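Local coordinates for conserved hypothetical protein NMB0706 (Neisseria meningitidis, PDB 1RV9) that is of unknown function but belongs to the multi-copper polyphenol oxidoreductase laccase family, and so may be an oxidoreductase, at residues Leu119-Cys124 with Ala162-Ala167; Ile168-Phe173 with Leu203-Ala208. One frame throughout, in Å; residues are numbered along the deposited sequence.

Contact 1: Leu119-Cys124 with Ala162-Ala167; sequences LPVLFC and AYLGPA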
loop_
_atom_site.group_PDB
_atom_site.type_symbol
_atom_site.label_atom_id
_atom_site.label_comp_id
_atom_site.label_asym_id
_atom_site.label_seq_id
_atom_site.Cartn_x
_atom_site.Cartn_y
_atom_site.Cartn_z
ATOM N N LEU A 119 1.717 4.618 -2.375
ATOM C CA LEU A 119 1.979 3.254 -2.801
ATOM C C LEU A 119 1.782 2.143 -1.777
ATOM O O LEU A 119 2.403 2.154 -0.718
ATOM C CB LEU A 119 3.409 3.159 -3.337
ATOM C CG LEU A 119 3.864 1.771 -3.789
ATOM C CD1 LEU A 119 3.135 1.379 -5.071
ATOM C CD2 LEU A 119 5.373 1.781 -4.006
ATOM N N PRO A 120 0.897 1.177 -2.078
ATOM C CA PRO A 120 0.668 0.061 -1.158
ATOM C C PRO A 120 1.594 -1.055 -1.637
ATOM O O PRO A 120 1.680 -1.311 -2.838
ATOM C CB PRO A 120 -0.802 -0.318 -1.388
ATOM C CG PRO A 120 -1.306 0.610 -2.495
ATOM C CD PRO A 120 -0.087 1.163 -3.173
ATOM N N VAL A 121 2.305 -1.702 -0.722
ATOM C CA VAL A 121 3.180 -2.803 -1.122
ATOM C C VAL A 121 2.863 -4.036 -0.285
ATOM O O VAL A 121 2.860 -3.977 0.945
ATOM C CB VAL A 121 4.675 -2.453 -0.943
ATOM C CG1 VAL A 121 5.546 -3.611 -1.454
ATOM C CG2 VAL A 121 5.002 -1.176 -1.695
ATOM N N LEU A 122 2.572 -5.148 -0.956
ATOM C CA LEU A 122 2.274 -6.396 -0.261
ATOM C C LEU A 122 3.471 -7.321 -0.418
ATOM O O LEU A 122 4.154 -7.272 -1.439
ATOM C CB LEU A 122 1.037 -7.063 -0.858
ATOM C CG LEU A 122 -0.241 -6.220 -0.890
ATOM C CD1 LEU A 122 -1.368 -7.064 -1.478
ATOM C CD2 LEU A 122 -0.599 -5.751 0.518
ATOM N N PHE A 123 3.716 -8.156 0.589
ATOM C CA PHE A 123 4.846 -9.090 0.570
ATOM C C PHE A 123 4.433 -10.493 0.994
ATOM O O PHE A 123 3.512 -10.668 1.786
ATOM C CB PHE A 123 5.926 -8.664 1.573
ATOM C CG PHE A 123 6.559 -7.333 1.297
ATOM C CD1 PHE A 123 7.775 -7.253 0.622
ATOM C CD2 PHE A 123 5.988 -6.162 1.787
ATOM C CE1 PHE A 123 8.415 -6.025 0.447
ATOM C CE2 PHE A 123 6.620 -4.932 1.617
ATOM C CZ PHE A 123 7.837 -4.864 0.947
ATOM N N CYS A 124 5.145 -11.490 0.480
ATOM C CA CYS A 124 4.919 -12.875 0.884
ATOM C C CYS A 124 6.145 -13.651 0.431
ATOM O O CYS A 124 6.950 -13.133 -0.340
ATOM C CB CYS A 124 3.651 -13.461 0.247
ATOM S SG CYS A 124 3.799 -14.055 -1.462
ATOM N N ALA A 162 7.182 -9.122 -3.924
ATOM C CA ALA A 162 6.456 -7.922 -3.538
ATOM C C ALA A 162 5.474 -7.525 -4.619
ATOM O O ALA A 162 5.740 -7.699 -5.809
ATOM C CB ALA A 162 7.435 -6.782 -3.281
ATOM N N TYR A 163 4.329 -6.999 -4.202
ATOM C CA TYR A 163 3.320 -6.563 -5.149
ATOM C C TYR A 163 3.103 -5.069 -4.993
ATOM O O TYR A 163 2.846 -4.580 -3.891
ATOM C CB TYR A 163 1.997 -7.294 -4.907
ATOM C CG TYR A 163 0.933 -6.953 -5.923
ATOM C CD1 TYR A 163 1.002 -7.447 -7.225
ATOM C CD2 TYR A 163 -0.135 -6.123 -5.587
ATOM C CE1 TYR A 163 0.030 -7.121 -8.171
ATOM C CE2 TYR A 163 -1.109 -5.792 -6.520
ATOM C CZ TYR A 163 -1.022 -6.293 -7.807
ATOM O OH TYR A 163 -1.994 -5.968 -8.728
ATOM N N LEU A 164 3.222 -4.345 -6.099
ATOM C CA LEU A 164 3.018 -2.906 -6.086
ATOM C C LEU A 164 1.541 -2.665 -6.386
ATOM O O LEU A 164 1.072 -2.907 -7.501
ATOM C CB LEU A 164 3.893 -2.234 -7.146
ATOM C CG LEU A 164 5.387 -2.560 -7.049
ATOM C CD1 LEU A 164 6.134 -1.818 -8.155
ATOM C CD2 LEU A 164 5.927 -2.172 -5.679
ATOM N N GLY A 165 0.817 -2.196 -5.375
ATOM C CA GLY A 165 -0.602 -1.938 -5.526
ATOM C C GLY A 165 -0.900 -0.668 -6.296
ATOM O O GLY A 165 0.015 0.017 -6.750
ATOM N N PRO A 166 -2.184 -0.319 -6.449
ATOM C CA PRO A 166 -2.582 0.886 -7.182
ATOM C C PRO A 166 -2.095 2.169 -6.516
ATOM O O PRO A 166 -2.391 2.418 -5.351
ATOM C CB PRO A 166 -4.105 0.779 -7.213
ATOM C CG PRO A 166 -4.416 0.087 -5.925
ATOM C CD PRO A 166 -3.355 -0.992 -5.856
ATOM N N ALA A 167 -1.342 2.973 -7.262
ATOM C CA ALA A 167 -0.818 4.231 -6.743
ATOM C C ALA A 167 -0.876 5.294 -7.828
ATOM O O ALA A 167 -1.303 5.028 -8.955
ATOM C CB ALA A 167 0.628 4.047 -6.277
#
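Leu122 and Tyr163 face each other as an antiparallel hydrogen-bonded pair, and their two backbone bonds hold the contact where it is tightest: Tyr163 N reaches Leu122 O at 2.8 Å, and Leu122 N returns to Tyr163 O at 3.0 Å on a lone pair in the carbonyl plane. Tyr163 O also receives the CA-H of Val121, with CA and O 3.3 Å apart. A third bond, Gly165 N to Pro120 O (2.8 Å), carries the pairing one step past the end of strand 160-164. Gly165 has no side chain, and the Pro120 ring packs directly on its backbone, with CD 3.4 Å from Pro166 O. Leu119, with CG anti to its backbone N (chi1 178°), runs its CD1 to the CB of Ala167 at 3.9 Å and touches Gly165 O.

These are neighbouring inner strands of a six-stranded mixed sheet, flanked by 131-136 and 221-224, in an alpha-beta-beta-alpha fold. Side chains therefore alternate between a helix-covered face and a face turned to the other sheet.

Neither face opens to solvent, since every touching residue is buried, but some side chains meet more loosely. Beside Phe123 and Ala162, whose ring and methyl touch obliquely (CE1 to CB 3.9 Å), the methyls Val121 CG2 and Leu164 CD2 stand 4.2 Å apart. Helices 145-153 and 206-217 close over this side. On the other face, Leu122 and Tyr163 touch loosely, mainly through their CB atoms. Tyr163 CG is anti to its backbone N (chi1 -176°), and the phenol end leads away from the partner strand, the residue resting on Ala20, while Leu122 packs on Thr30 and Ile32 of strand 28-33.

Contact 2: Ile168-Phe173 with Leu203-Ala208; sequences ISADAF and LADLYA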
loop_
_atom_site.group_PDB
_atom_site.type_symbol
_atom_site.label_atom_id
_atom_site.label_comp_id
_atom_site.label_asym_id
_atom_site.label_seq_id
_atom_site.Cartn_x
_atom_site.Cartn_y
_atom_site.Cartn_z
ATOM N N ILE A 168 -0.455 6.503 -7.484
ATOM C CA ILE A 168 -0.441 7.583 -8.456
ATOM C C ILE A 168 0.772 7.315 -9.343
ATOM O O ILE A 168 1.866 7.029 -8.843
ATOM C CB ILE A 168 -0.328 8.958 -7.751
ATOM C CG1 ILE A 168 -0.361 10.080 -8.788
ATOM C CG2 ILE A 168 0.941 9.015 -6.899
ATOM C CD1 ILE A 168 -0.519 11.461 -8.183
ATOM N N SER A 169 0.574 7.377 -10.657
ATOM C CA SER A 169 1.664 7.111 -11.586
ATOM C C SER A 169 2.532 8.337 -11.837
ATOM O O SER A 169 2.135 9.466 -11.551
ATOM C CB SER A 169 1.113 6.590 -12.915
ATOM O OG SER A 169 0.489 7.626 -13.647
ATOM N N ALA A 170 3.719 8.097 -12.379
ATOM C CA ALA A 170 4.675 9.158 -12.667
ATOM C C ALA A 170 4.041 10.344 -13.384
ATOM O O ALA A 170 4.254 11.498 -13.004
ATOM C CB ALA A 170 5.821 8.597 -13.498
ATOM N N ASP A 171 3.254 10.055 -14.414
ATOM C CA ASP A 171 2.601 11.101 -15.192
ATOM C C ASP A 171 1.813 12.108 -14.367
ATOM O O ASP A 171 1.715 13.279 -14.735
ATOM C CB ASP A 171 1.667 10.478 -16.230
ATOM C CG ASP A 171 2.413 9.882 -17.399
ATOM O OD1 ASP A 171 3.167 10.628 -18.060
ATOM O OD2 ASP A 171 2.244 8.673 -17.660
ATOM N N ALA A 172 1.261 11.660 -13.245
ATOM C CA ALA A 172 0.452 12.534 -12.408
ATOM C C ALA A 172 1.080 12.974 -11.092
ATOM O O ALA A 172 0.549 13.862 -10.425
ATOM C CB ALA A 172 -0.893 11.863 -12.131
ATOM N N PHE A 173 2.204 12.370 -10.718
ATOM C CA PHE A 173 2.850 12.701 -9.451
ATOM C C PHE A 173 3.976 13.718 -9.606
ATOM O O PHE A 173 5.131 13.363 -9.823
ATOM C CB PHE A 173 3.366 11.415 -8.793
ATOM C CG PHE A 173 3.811 11.586 -7.362
ATOM C CD1 PHE A 173 3.213 12.531 -6.535
ATOM C CD2 PHE A 173 4.810 10.773 -6.834
ATOM C CE1 PHE A 173 3.605 12.662 -5.199
ATOM C CE2 PHE A 173 5.207 10.894 -5.501
ATOM C CZ PHE A 173 4.604 11.840 -4.684
ATOM N N LEU A 203 8.580 14.620 -12.212
ATOM C CA LEU A 203 7.517 13.629 -12.241
ATOM C C LEU A 203 8.190 12.472 -11.517
ATOM O O LEU A 203 9.228 11.976 -11.959
ATOM C CB LEU A 203 7.172 13.218 -13.671
ATOM C CG LEU A 203 6.428 14.269 -14.491
ATOM C CD1 LEU A 203 6.130 13.716 -15.874
ATOM C CD2 LEU A 203 5.139 14.653 -13.773
ATOM N N ALA A 204 7.619 12.062 -10.390
ATOM C CA ALA A 204 8.192 10.978 -9.604
ATOM C C ALA A 204 7.479 9.663 -9.875
ATOM O O ALA A 204 6.252 9.598 -9.868
ATOM C CB ALA A 204 8.119 11.320 -8.122
ATOM N N ASP A 205 8.263 8.617 -10.114
ATOM C CA ASP A 205 7.727 7.292 -10.393
ATOM C C ASP A 205 7.851 6.417 -9.143
ATOM O O ASP A 205 8.897 5.813 -8.900
ATOM C CB ASP A 205 8.509 6.658 -11.549
ATOM C CG ASP A 205 7.890 5.368 -12.040
ATOM O OD1 ASP A 205 7.093 4.755 -11.294
ATOM O OD2 ASP A 205 8.215 4.957 -13.175
ATOM N N LEU A 206 6.785 6.356 -8.349
ATOM C CA LEU A 206 6.797 5.556 -7.130
ATOM C C LEU A 206 7.057 4.079 -7.387
ATOM O O LEU A 206 7.697 3.408 -6.579
ATOM C CB LEU A 206 5.474 5.714 -6.375
ATOM C CG LEU A 206 5.238 7.045 -5.662
ATOM C CD1 LEU A 206 3.777 7.122 -5.222
ATOM C CD2 LEU A 206 6.178 7.168 -4.465
ATOM N N TYR A 207 6.551 3.562 -8.502
ATOM C CA TYR A 207 6.759 2.155 -8.814
ATOM C C TYR A 207 8.239 1.893 -9.056
ATOM O O TYR A 207 8.804 0.933 -8.532
ATOM C CB TYR A 207 5.959 1.746 -10.055
ATOM C CG TYR A 207 4.460 1.869 -9.901
ATOM C CD1 TYR A 207 3.803 1.339 -8.789
ATOM C CD2 TYR A 207 3.693 2.493 -10.884
ATOM C CE1 TYR A 207 2.417 1.429 -8.665
ATOM C CE2 TYR A 207 2.309 2.588 -10.768
ATOM C CZ TYR A 207 1.678 2.053 -9.658
ATOM O OH TYR A 207 0.310 2.143 -9.549
ATOM N N ALA A 208 8.862 2.755 -9.852
ATOM C CA ALA A 208 10.278 2.610 -10.163
ATOM C C ALA A 208 11.130 2.774 -8.910
ATOM O O ALA A 208 12.115 2.059 -8.721
ATOM C CB ALA A 208 10.689 3.626 -11.215
HETATM O O HOH W 1 4.444 7.642 -9.166
HETATM O O HOH W 2 4.479 5.229 -12.760
#
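The Phe173 ring lies against Ala204 and Leu206, meeting each differently. Its CD2 is 3.6 Å from the Ala204 methyl, which lies well off the ring plane, whereas Ala204 O sits at the edge, near the plane. Leu206 stands at about a right angle to the phenylalanine side chain, its CG 3.9 Å from CE2. Phe173 CG, anti to the backbone N (chi1 -169°), sits beside the carbonyl carbon, which carries the ring alongside Ala204 and on toward Leu206. Phe173 O takes Ala204 N at 2.9 Å, nearly straight at 169°. Ile168 slants in beside the phenylalanine, its CG2 3.8 Å from Leu206 CD1.

One water joins the backbones, donating to Ile168 O and Ala204 O and accepting from Leu206 N; a second accepts from Ala170 N and donates weakly to Asp205 OD1. Ala204 O also faces the CA-H of Ala170 (CA to O 3.2 Å), whose methyl rests on Asp205 CB. Asp205 is the N-cap of the following helix: its OD1 accepts from Ala208 N, the donor above the carboxylate plane. Leu203 lays its CD2 3.4 Å from Ala170 O.

Phe173 leads directly into strand 174-175, which pairs antiparallel with 201-204; strand 194-198 lies along the other edge of 201-204, where Leu203 touches Glu195 and Ile197 and Ala204 touches Phe194, and helix 206-217 starts immediately beyond the capping aspartate.

How the contacts relate
Following the chain, strand 119-125 comes first, and contact 1 closes when strand 160-164 returns beside it, after an excursion through strand 131-136 and helices 138-143 and 145-153. Contact 2 opens at once, since Ile168 follows Ala167, and closes after helix 177-184 and strand 194-198, at the junction of strand 201-204 with helix 206-217. The two loops run in series, neither nested nor crossed, with centres about 14 Å apart. Tyr207 bridges them: its OH probably hydrogen-bonds to Ala167 N, and its ring packs on Leu119 and Gly165. The six-stranded sheet is thereby tied to the small peripheral one and to the start of helix 206-217.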